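Side-chain contacts in phosphoglycerate oxidoreductase (Rhizobium etli, PDB 4HY3), which probably reduces hydroxypyruvate or glyoxylate with a nicotinamide cofactor bound to a Rossmann-type domain: residues A[43-46]-A[47-50]; A[221-224]-A[225-228]; A[333-336]-A[337-341]. One frame throughout, in Å; residues are numbered along the deposited sequence.

Contact 1 of 3, residues A[43-46]-A[47-50]; sequences IFSD and EARA
OG of S45, at the N-cap of helix 46-55, accepts the backbone N-H of A48 at 3.0 Å, in a nearly straight bond (164°). What brings the hydroxyl there is the first torsion: OG sits between the backbone N and the carbonyl carbon (chi1 75°), which directs it to the N-H of A48, and it also lies against the methyl of A48. The main chain then takes over, with R49 N bonding to S45 O and A50 N to D46 O. A water 2.8 Å from E47 N accepts another N-H of this first turn.

Beside the cap, the F44 ring meets CB of A48 at its edge, CD1 to CB being 3.9 Å, while its own CB rests 3.8 Å from CB of R49. R49, bent at chi2 and chi3, folds back beside CB of F44, and a second water joins its NE (2.7 Å) to F44 O. The guanidinium has stronger partners nearby, a salt bridge to D41 and a hydrogen bond to H53.

The whole turn links helix 40-43 to helix 46-55, and it lies against helix 320-338, where I43 packs on M326, F44 on V330 and A48 on L331.

Contact 2 of 3, residues A[221-224]-A[225-228]; sequences PASL and EDVL
The hydroxyl of S223 donates to OD1 of D226 over 2.7 Å, the one side-chain hydrogen bond between 221-224 and 225-228. OG reaches this oxygen from well above the carboxylate plane, 63° out of it. S223 stands at the N-cap position of helix 224-229, yet its side chain caps no backbone N-H: with chi1 at -19°, OG leans toward the carboxylate three residues on. D226 contributes by holding CG anti to its carbonyl carbon (chi1 -66°), which lays the carboxylate back alongside the serine. Its other oxygen, OD2, is in a salt bridge with K230 one turn further, so the two carboxylate oxygens serve separate partners and the group is probably restrained in its rotation.

The backbone begins its helical pattern at the same place. V227 N bonds to S223 O and L228 N to L224 O at 2.8 Å, the second less straight than the first.

Apolar groups line another part of the turn. CD2 of L224 meets CD1 of L228 at 3.5 Å, the two branched ends meeting at an angle. The methyl of A222 lies 4.1 Å from CG2 of V227, and that same CG2 also packs against S223 O.

Together these residues form the strand-to-helix junction at one margin of the parallel, Rossmann-type sheet. A222 is hydrogen-bonded through its backbone to V204, V227 and L224 touch F205 of strand 201-205, L228 packs on L248, S255 and M256, and P221 leans on helix 211-216.

Contact 3 of 3, residues A[333-336]-A[337-341]; sequences DMDL and MDRGL
D335 and R339, one turn apart, cross at a slant, their carboxylate and guanidinium planes 73° from each other. The salt bridge joins NH1 of R339 to OD2 of D335, though the modelled separation is too short to be taken literally, and the two groups do not meet as a flat, paired set. D335 reaches out with CG anti to its backbone N (chi1 176°), while R339 bends at chi3 and curls back, bringing one face of its guanidinium over D335 O, which lies 3.7 Å above that plane and off toward the rim. With an alanine here in place of D335 the carboxylate is gone, which is likely to leave NH1 of R339 without its charged mate in this turn and the guanidinium freer to swing.

NH2 of the same arginine passes 3.4 Å from CD2 of L336, a methyl that also meets CD1 of L341 at 4.0 Å. L341 can fold back this way because a Schellman motif ends helix 320-338: L341 N bonds to L336 O at 2.7 Å, G340 N bonds to M337 O, and G340, with positive phi, is the C-prime residue. Beyond the turn, a second subunit closes in, its W208 packing on L336 and its P207 on L341.

On the buried side, selenomethionine M337 bends at chi3 so that CE comes 4.1 Å from CB of D333. The D333 carboxylate itself accepts backbone N-H groups of M344, R345 and C346. The D338 carboxylate forms a salt bridge to R78 and hydrogen bonds to Y79 and Y56.

Overall arrangement
Contacts 1 and 3 belong to one neighbourhood: their centres lie 19 Å apart, with nearest atoms about 6 Å from each other, and helix 320-338 connects them. Its residues V330 and L331 pack on contact 1, and its last turn and the residues just after it form contact 3, beside the six-stranded sheet. Contact 2 is remote, 43 Å from contact 1 and 41 Å from contact 3 between centres, at the margin of the seven-stranded sheet in the probable NAD-binding domain. The three illustrate helix boundaries handled differently: a capped start, a start whose serine turns to a carboxylate, and a Schellman end that faces a second subunit.

Contact 1 of 3, residues A[43-46]-A[47-50]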
loop_
_atom_site.group_PDB
_atom_site.type_symbol
_atom_site.label_atom_id
_atom_site.label_comp_id
_atom_site.label_asym_id
_atom_site.label_seq_id
_atom_site.Cartn_x
_atom_site.Cartn_y
_atom_site.Cartn_z
ATOM N N ILE A 43 8.459 4.872 -31.412
ATOM C CA ILE A 43 8.715 4.115 -30.199
ATOM C C ILE A 43 9.890 4.625 -29.337
ATOM O O ILE A 43 10.205 4.075 -28.279
ATOM C CB ILE A 43 8.785 2.595 -30.477
ATOM C CG1 ILE A 43 9.981 2.226 -31.399
ATOM C CG2 ILE A 43 7.475 2.146 -31.098
ATOM C CD1 ILE A 43 10.485 0.779 -31.310
ATOM N N PHE A 44 10.506 5.720 -29.739
ATOM C CA PHE A 44 11.630 6.227 -28.958
ATOM C C PHE A 44 11.469 7.703 -28.621
ATOM O O PHE A 44 11.441 8.532 -29.533
ATOM C CB PHE A 44 12.921 5.985 -29.746
ATOM C CG PHE A 44 13.418 4.574 -29.652
ATOM C CD1 PHE A 44 14.212 4.157 -28.563
ATOM C CD2 PHE A 44 13.088 3.651 -30.600
ATOM C CE1 PHE A 44 14.680 2.856 -28.458
ATOM C CE2 PHE A 44 13.562 2.340 -30.481
ATOM C CZ PHE A 44 14.348 1.944 -29.414
ATOM N N SER A 45 11.353 8.065 -27.348
ATOM C CA SER A 45 11.543 9.468 -27.020
ATOM C C SER A 45 12.927 9.930 -27.549
ATOM O O SER A 45 13.845 9.100 -27.721
ATOM C CB SER A 45 11.534 9.659 -25.519
ATOM O OG SER A 45 12.773 9.195 -24.963
ATOM N N ASP A 46 13.069 11.236 -27.768
ATOM C CA ASP A 46 14.376 11.893 -27.973
ATOM C C ASP A 46 15.510 11.346 -27.092
ATOM O O ASP A 46 16.481 10.745 -27.624
ATOM C CB ASP A 46 14.279 13.405 -27.779
ATOM C CG ASP A 46 13.421 14.087 -28.851
ATOM O OD1 ASP A 46 13.185 13.508 -29.930
ATOM O OD2 ASP A 46 12.963 15.233 -28.614
ATOM N N GLU A 47 15.387 11.542 -25.773
ATOM C CA GLU A 47 16.353 10.981 -24.803
ATOM C C GLU A 47 16.702 9.501 -25.054
ATOM O O GLU A 47 17.872 9.118 -25.101
ATOM C CB GLU A 47 15.841 11.159 -23.379
ATOM C CG GLU A 47 16.800 10.653 -22.316
ATOM C CD GLU A 47 16.224 10.777 -20.910
ATOM O OE1 GLU A 47 15.139 10.195 -20.654
ATOM O OE2 GLU A 47 16.857 11.456 -20.057
ATOM N N ALA A 48 15.675 8.678 -25.215
ATOM C CA ALA A 48 15.862 7.275 -25.536
ATOM C C ALA A 48 16.499 7.044 -26.922
ATOM O O ALA A 48 17.339 6.145 -27.080
ATOM C CB ALA A 48 14.520 6.561 -25.468
ATOM N N ARG A 49 16.087 7.828 -27.918
ATOM C CA ARG A 49 16.653 7.665 -29.251
ATOM C C ARG A 49 18.122 8.061 -29.316
ATOM O O ARG A 49 18.935 7.405 -29.990
ATOM C CB ARG A 49 15.834 8.418 -30.322
ATOM C CG ARG A 49 16.429 8.310 -31.702
ATOM C CD ARG A 49 16.102 6.964 -32.325
ATOM N NE ARG A 49 14.932 7.312 -33.098
ATOM C CZ ARG A 49 14.850 7.296 -34.418
ATOM N NH1 ARG A 49 15.857 6.827 -35.159
ATOM N NH2 ARG A 49 13.723 7.736 -34.965
ATOM N N ALA A 50 18.462 9.135 -28.617
ATOM C CA ALA A 50 19.854 9.524 -28.479
ATOM C C ALA A 50 20.598 8.446 -27.709
ATOM O O ALA A 50 21.652 7.989 -28.162
ATOM C CB ALA A 50 19.981 10.862 -27.804
HETATM O O HOH W 1 12.716 8.658 -32.295
HETATM O O HOH W 2 13.070 12.600 -24.721
#

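Contact 2 of 3, residues A[221-224]-A[225-228]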
loop_
_atom_site.group_PDB
_atom_site.type_symbol
_atom_site.label_atom_id
_atom_site.label_comp_id
_atom_site.label_asym_id
_atom_site.label_seq_id
_atom_site.Cartn_x
_atom_site.Cartn_y
_atom_site.Cartn_z
ATOM N N PRO A 221 -9.168 -15.743 -6.299
ATOM C CA PRO A 221 -9.351 -16.686 -7.404
ATOM C C PRO A 221 -10.739 -17.238 -7.326
ATOM O O PRO A 221 -11.168 -17.607 -6.239
ATOM C CB PRO A 221 -8.354 -17.802 -7.095
ATOM C CG PRO A 221 -7.930 -17.609 -5.672
ATOM C CD PRO A 221 -8.075 -16.147 -5.397
ATOM N N ALA A 222 -11.446 -17.291 -8.445
ATOM C CA ALA A 222 -12.865 -17.589 -8.398
ATOM C C ALA A 222 -13.421 -18.224 -9.684
ATOM O O ALA A 222 -12.802 -18.206 -10.748
ATOM C CB ALA A 222 -13.658 -16.340 -8.007
ATOM N N SER A 223 -14.600 -18.811 -9.557
ATOM C CA SER A 223 -15.271 -19.427 -10.662
ATOM C C SER A 223 -15.776 -18.314 -11.530
ATOM O O SER A 223 -16.008 -17.212 -11.039
ATOM C CB SER A 223 -16.461 -20.171 -10.114
ATOM O OG SER A 223 -16.247 -20.366 -8.739
ATOM N N LEU A 224 -15.979 -18.617 -12.812
ATOM C CA LEU A 224 -16.510 -17.659 -13.763
ATOM C C LEU A 224 -17.872 -17.238 -13.309
ATOM O O LEU A 224 -18.256 -16.094 -13.488
ATOM C CB LEU A 224 -16.640 -18.302 -15.131
ATOM C CG LEU A 224 -16.523 -17.523 -16.444
ATOM C CD1 LEU A 224 -16.384 -18.563 -17.541
ATOM C CD2 LEU A 224 -17.676 -16.587 -16.767
ATOM N N GLU A 225 -18.589 -18.193 -12.717
ATOM C CA GLU A 225 -19.971 -18.009 -12.257
ATOM C C GLU A 225 -20.023 -17.050 -11.052
ATOM O O GLU A 225 -20.783 -16.077 -11.075
ATOM C CB GLU A 225 -20.640 -19.372 -11.992
ATOM C CG GLU A 225 -20.161 -20.501 -12.921
ATOM C CD GLU A 225 -20.464 -20.291 -14.418
ATOM O OE1 GLU A 225 -21.509 -19.684 -14.752
ATOM O OE2 GLU A 225 -19.667 -20.757 -15.273
ATOM N N ASP A 226 -19.183 -17.280 -10.043
ATOM C CA ASP A 226 -18.992 -16.271 -8.973
ATOM C C ASP A 226 -18.709 -14.854 -9.490
ATOM O O ASP A 226 -19.320 -13.896 -9.022
ATOM C CB ASP A 226 -17.851 -16.655 -8.021
ATOM C CG ASP A 226 -18.151 -17.898 -7.225
ATOM O OD1 ASP A 226 -17.200 -18.622 -6.856
ATOM O OD2 ASP A 226 -19.342 -18.158 -6.972
ATOM N N VAL A 227 -17.764 -14.736 -10.430
ATOM C CA VAL A 227 -17.308 -13.453 -10.963
ATOM C C VAL A 227 -18.471 -12.809 -11.693
ATOM O O VAL A 227 -18.730 -11.599 -11.577
ATOM C CB VAL A 227 -16.114 -13.637 -11.935
ATOM C CG1 VAL A 227 -15.852 -12.392 -12.778
ATOM C CG2 VAL A 227 -14.862 -14.019 -11.170
ATOM N N LEU A 228 -19.185 -13.653 -12.421
ATOM C CA LEU A 228 -20.233 -13.223 -13.308
ATOM C C LEU A 228 -21.479 -12.850 -12.502
ATOM O O LEU A 228 -22.309 -12.054 -12.954
ATOM C CB LEU A 228 -20.520 -14.363 -14.278
ATOM C CG LEU A 228 -21.123 -14.057 -15.642
ATOM C CD1 LEU A 228 -20.891 -15.205 -16.621
ATOM C CD2 LEU A 228 -22.612 -13.785 -15.500
#

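Contact 3 of 3, residues A[333-336]-A[337-341]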
loop_
_atom_site.group_PDB
_atom_site.type_symbol
_atom_site.label_atom_id
_atom_site.label_comp_id
_atom_site.label_asym_id
_atom_site.label_seq_id
_atom_site.Cartn_x
_atom_site.Cartn_y
_atom_site.Cartn_z
ATOM N N ASP A 333 16.193 -4.056 -21.951
ATOM C CA ASP A 333 16.539 -5.416 -22.327
ATOM C C ASP A 333 17.837 -5.553 -23.110
ATOM O O ASP A 333 18.566 -6.501 -22.911
ATOM C CB ASP A 333 15.360 -6.161 -22.944
ATOM C CG ASP A 333 14.455 -6.759 -21.868
ATOM O OD1 ASP A 333 14.926 -6.768 -20.693
ATOM O OD2 ASP A 333 13.306 -7.199 -22.164
HETATM N N MSE A 334 18.168 -4.582 -23.949
HETATM C CA MSE A 334 19.433 -4.659 -24.677
HETATM C C MSE A 334 20.614 -4.598 -23.717
HETATM O O MSE A 334 21.590 -5.356 -23.827
HETATM C CB MSE A 334 19.365 -3.572 -25.729
HETATM C CG MSE A 334 18.632 -4.088 -26.967
HETATM SE SE MSE A 334 18.410 -2.587 -28.226
HETATM C CE MSE A 334 19.745 -2.971 -29.603
ATOM N N ASP A 335 20.496 -3.724 -22.735
ATOM C CA ASP A 335 21.555 -3.472 -21.816
ATOM C C ASP A 335 21.866 -4.689 -20.954
ATOM O O ASP A 335 23.063 -4.967 -20.678
ATOM C CB ASP A 335 21.162 -2.315 -20.943
ATOM C CG ASP A 335 22.163 -2.044 -19.882
ATOM O OD1 ASP A 335 23.366 -1.904 -20.203
ATOM O OD2 ASP A 335 21.743 -1.969 -18.715
ATOM N N LEU A 336 20.807 -5.415 -20.541
ATOM C CA LEU A 336 20.985 -6.694 -19.864
ATOM C C LEU A 336 21.690 -7.729 -20.736
ATOM O O LEU A 336 22.618 -8.403 -20.277
ATOM C CB LEU A 336 19.684 -7.227 -19.285
ATOM C CG LEU A 336 19.134 -6.427 -18.081
ATOM C CD1 LEU A 336 17.624 -6.503 -18.003
ATOM C CD2 LEU A 336 19.743 -6.773 -16.721
HETATM N N MSE A 337 21.304 -7.850 -21.993
HETATM C CA MSE A 337 21.886 -8.892 -22.805
HETATM C C MSE A 337 23.266 -8.522 -23.250
HETATM O O MSE A 337 24.111 -9.399 -23.444
HETATM C CB MSE A 337 21.006 -9.159 -23.982
HETATM C CG MSE A 337 19.652 -9.458 -23.401
HETATM SE SE MSE A 337 18.587 -10.423 -24.751
HETATM C CE MSE A 337 17.569 -8.799 -25.239
ATOM N N ASP A 338 23.532 -7.230 -23.418
ATOM C CA ASP A 338 24.921 -6.797 -23.595
ATOM C C ASP A 338 25.814 -7.279 -22.445
ATOM O O ASP A 338 26.870 -7.823 -22.679
ATOM C CB ASP A 338 25.032 -5.283 -23.670
ATOM C CG ASP A 338 24.467 -4.718 -24.938
ATOM O OD1 ASP A 338 24.646 -5.360 -26.017
ATOM O OD2 ASP A 338 23.859 -3.609 -24.838
ATOM N N ARG A 339 25.373 -7.060 -21.209
ATOM C CA ARG A 339 26.104 -7.486 -20.021
ATOM C C ARG A 339 25.897 -8.974 -19.728
ATOM O O ARG A 339 25.928 -9.377 -18.571
ATOM C CB ARG A 339 25.691 -6.639 -18.811
ATOM C CG ARG A 339 25.917 -5.133 -18.978
ATOM C CD ARG A 339 25.643 -4.303 -17.730
ATOM N NE ARG A 339 24.603 -4.925 -16.907
ATOM C CZ ARG A 339 23.414 -4.400 -16.686
ATOM N NH1 ARG A 339 23.118 -3.221 -17.193
ATOM N NH2 ARG A 339 22.525 -5.044 -15.961
ATOM N N GLY A 340 25.669 -9.777 -20.770
ATOM C CA GLY A 340 25.487 -11.235 -20.659
ATOM C C GLY A 340 24.201 -11.779 -20.017
ATOM O O GLY A 340 24.021 -12.990 -19.976
ATOM N N LEU A 341 23.301 -10.933 -19.509
ATOM C CA LEU A 341 22.165 -11.452 -18.731
ATOM C C LEU A 341 20.863 -11.639 -19.547
ATOM O O LEU A 341 20.705 -11.081 -20.654
ATOM C CB LEU A 341 21.902 -10.604 -17.480
ATOM C CG LEU A 341 23.138 -10.291 -16.608
ATOM C CD1 LEU A 341 23.029 -8.884 -16.039
ATOM C CD2 LEU A 341 23.397 -11.281 -15.495
#